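Long-range contact in muconate lactonizing enzyme (Corynebacterium glutamicum, PDB 3I4K), which belongs to the enolase superfamily, pairing an N-terminal capping domain with a TIM-barrel-like domain that holds a magnesium ion: residues A103-A108 with K275-G280. Residues are numbered along the deposited sequence; the frame is centred on the assembly and turned at random.
Sequences ARYAKA and KTTKHG
Y105 lays one face of its ring over the backbone of K278, a CH-pi contact in which K278 CA stands 3.7 Å from the ring centroid. The two side chains run side by side in the same direction, and Y105 OH passes 3.3 Å from K278 CB, the flat ring suiting a lysine whose inner chain is aliphatic. K278 starts with CG anti to its backbone N (chi1 174°) and bends at chi3; its NZ hydrogen-bonds A273 O and forms a salt bridge with OD1 of D251, a magnesium ligand. A water joins Y105 OH to K275 NZ, which also hydrogen-bonds D251 OD2. Small residues let the backbones meet: A108 CB packs 3.1 Å from T277 O, and G280, with no side chain, brings CA into a 3.1 Å CA-H...O contact with R104 O. A G280 N to T277 O hydrogen bond closes the type I turn, and G280 has a positive phi (83°), which glycine adopts readily. R104 sets CB 3.4 Å from K278 O, while a water links its NH1 to G280 O. Helix 104-121 thus packs on the loop after barrel strand 271-274, beside the metal site, an interface between capping domain and barrel characteristic of the enolase superfamily.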
loop_
_atom_site.group_PDB
_atom_site.type_symbol
_atom_site.label_atom_id
_atom_site.label_comp_id
_atom_site.label_asym_id
_atom_site.label_seq_id
_atom_site.Cartn_x
_atom_site.Cartn_y
_atom_site.Cartn_z
ATOM N N ALA A 103 -15.637 8.145 9.597
ATOM C CA ALA A 103 -16.032 9.146 8.610
ATOM C C ALA A 103 -15.100 9.109 7.396
ATOM O O ALA A 103 -14.626 10.149 6.932
ATOM C CB ALA A 103 -16.015 10.541 9.244
ATOM N N ARG A 104 -14.847 7.909 6.878
ATOM C CA ARG A 104 -13.961 7.748 5.727
ATOM C C ARG A 104 -14.408 8.516 4.480
ATOM O O ARG A 104 -13.583 9.112 3.792
ATOM C CB ARG A 104 -13.812 6.264 5.378
ATOM C CG ARG A 104 -13.175 5.418 6.478
ATOM C CD ARG A 104 -11.772 5.892 6.841
ATOM N NE ARG A 104 -11.016 4.843 7.524
ATOM C CZ ARG A 104 -9.759 4.962 7.943
ATOM N NH1 ARG A 104 -9.090 6.096 7.764
ATOM N NH2 ARG A 104 -9.159 3.928 8.519
ATOM N N TYR A 105 -15.703 8.497 4.180
ATOM C CA TYR A 105 -16.186 9.201 2.998
ATOM C C TYR A 105 -15.799 10.685 3.017
ATOM O O TYR A 105 -15.364 11.227 2.003
ATOM C CB TYR A 105 -17.704 9.041 2.868
ATOM C CG TYR A 105 -18.133 7.712 2.283
ATOM C CD1 TYR A 105 -18.113 7.496 0.907
ATOM C CD2 TYR A 105 -18.564 6.673 3.102
ATOM C CE1 TYR A 105 -18.518 6.280 0.359
ATOM C CE2 TYR A 105 -18.967 5.444 2.560
ATOM C CZ TYR A 105 -18.945 5.259 1.192
ATOM O OH TYR A 105 -19.371 4.056 0.650
ATOM N N ALA A 106 -15.941 11.330 4.169
ATOM C CA ALA A 106 -15.595 12.743 4.289
ATOM C C ALA A 106 -14.092 12.933 4.058
ATOM O O ALA A 106 -13.669 13.841 3.339
ATOM C CB ALA A 106 -15.979 13.261 5.669
ATOM N N LYS A 107 -13.299 12.060 4.675
ATOM C CA LYS A 107 -11.849 12.111 4.562
ATOM C C LYS A 107 -11.351 11.879 3.141
ATOM O O LYS A 107 -10.375 12.496 2.713
ATOM C CB LYS A 107 -11.221 11.086 5.515
ATOM C CG LYS A 107 -11.467 11.385 6.994
ATOM C CD LYS A 107 -11.043 10.222 7.891
ATOM C CE LYS A 107 -11.149 10.577 9.372
ATOM N NZ LYS A 107 -10.967 9.389 10.258
ATOM N N ALA A 108 -12.014 10.996 2.404
ATOM C CA ALA A 108 -11.597 10.705 1.039
ATOM C C ALA A 108 -11.536 11.970 0.176
ATOM O O ALA A 108 -10.651 12.115 -0.674
ATOM C CB ALA A 108 -12.533 9.691 0.414
ATOM N N LYS A 275 -13.406 1.272 -3.583
ATOM C CA LYS A 275 -13.835 2.612 -3.963
ATOM C C LYS A 275 -12.975 3.612 -3.199
ATOM O O LYS A 275 -12.926 3.585 -1.962
ATOM C CB LYS A 275 -15.304 2.824 -3.584
ATOM C CG LYS A 275 -16.246 1.731 -4.047
ATOM C CD LYS A 275 -17.687 2.033 -3.618
ATOM C CE LYS A 275 -18.642 0.926 -4.062
ATOM N NZ LYS A 275 -20.004 1.084 -3.499
ATOM N N THR A 276 -12.304 4.495 -3.930
ATOM C CA THR A 276 -11.441 5.488 -3.308
ATOM C C THR A 276 -12.198 6.374 -2.327
ATOM O O THR A 276 -11.634 6.856 -1.346
ATOM C CB THR A 276 -10.745 6.349 -4.388
ATOM O OG1 THR A 276 -11.732 6.924 -5.263
ATOM C CG2 THR A 276 -9.801 5.478 -5.212
ATOM N N THR A 277 -13.487 6.566 -2.576
ATOM C CA THR A 277 -14.304 7.389 -1.696
ATOM C C THR A 277 -14.629 6.684 -0.375
ATOM O O THR A 277 -14.403 7.236 0.710
ATOM C CB THR A 277 -15.621 7.813 -2.395
ATOM O OG1 THR A 277 -16.202 6.687 -3.070
ATOM C CG2 THR A 277 -15.342 8.919 -3.418
ATOM N N LYS A 278 -15.139 5.462 -0.476
ATOM C CA LYS A 278 -15.505 4.674 0.694
ATOM C C LYS A 278 -14.316 4.320 1.592
ATOM O O LYS A 278 -14.479 4.193 2.800
ATOM C CB LYS A 278 -16.206 3.388 0.254
ATOM C CG LYS A 278 -16.514 2.400 1.392
ATOM C CD LYS A 278 -17.074 1.073 0.849
ATOM C CE LYS A 278 -16.121 0.424 -0.163
ATOM N NZ LYS A 278 -16.572 -0.943 -0.580
ATOM N N HIS A 279 -13.126 4.174 1.010
ATOM C CA HIS A 279 -11.963 3.808 1.802
ATOM C C HIS A 279 -11.299 4.985 2.479
ATOM O O HIS A 279 -10.367 4.817 3.266
ATOM C CB HIS A 279 -10.954 3.053 0.940
ATOM C CG HIS A 279 -11.497 1.781 0.372
ATOM N ND1 HIS A 279 -12.196 0.869 1.132
ATOM C CD2 HIS A 279 -11.441 1.265 -0.878
ATOM C CE1 HIS A 279 -12.547 -0.155 0.373
ATOM N NE2 HIS A 279 -12.100 0.060 -0.851
ATOM N N GLY A 280 -11.782 6.182 2.178
ATOM C CA GLY A 280 -11.215 7.362 2.800
ATOM C C GLY A 280 -9.962 7.897 2.141
ATOM O O GLY A 280 -9.068 8.396 2.826
HETATM O O HOH W 1 -8.869 8.507 5.666
HETATM O O HOH W 2 -20.428 3.296 -2.186
#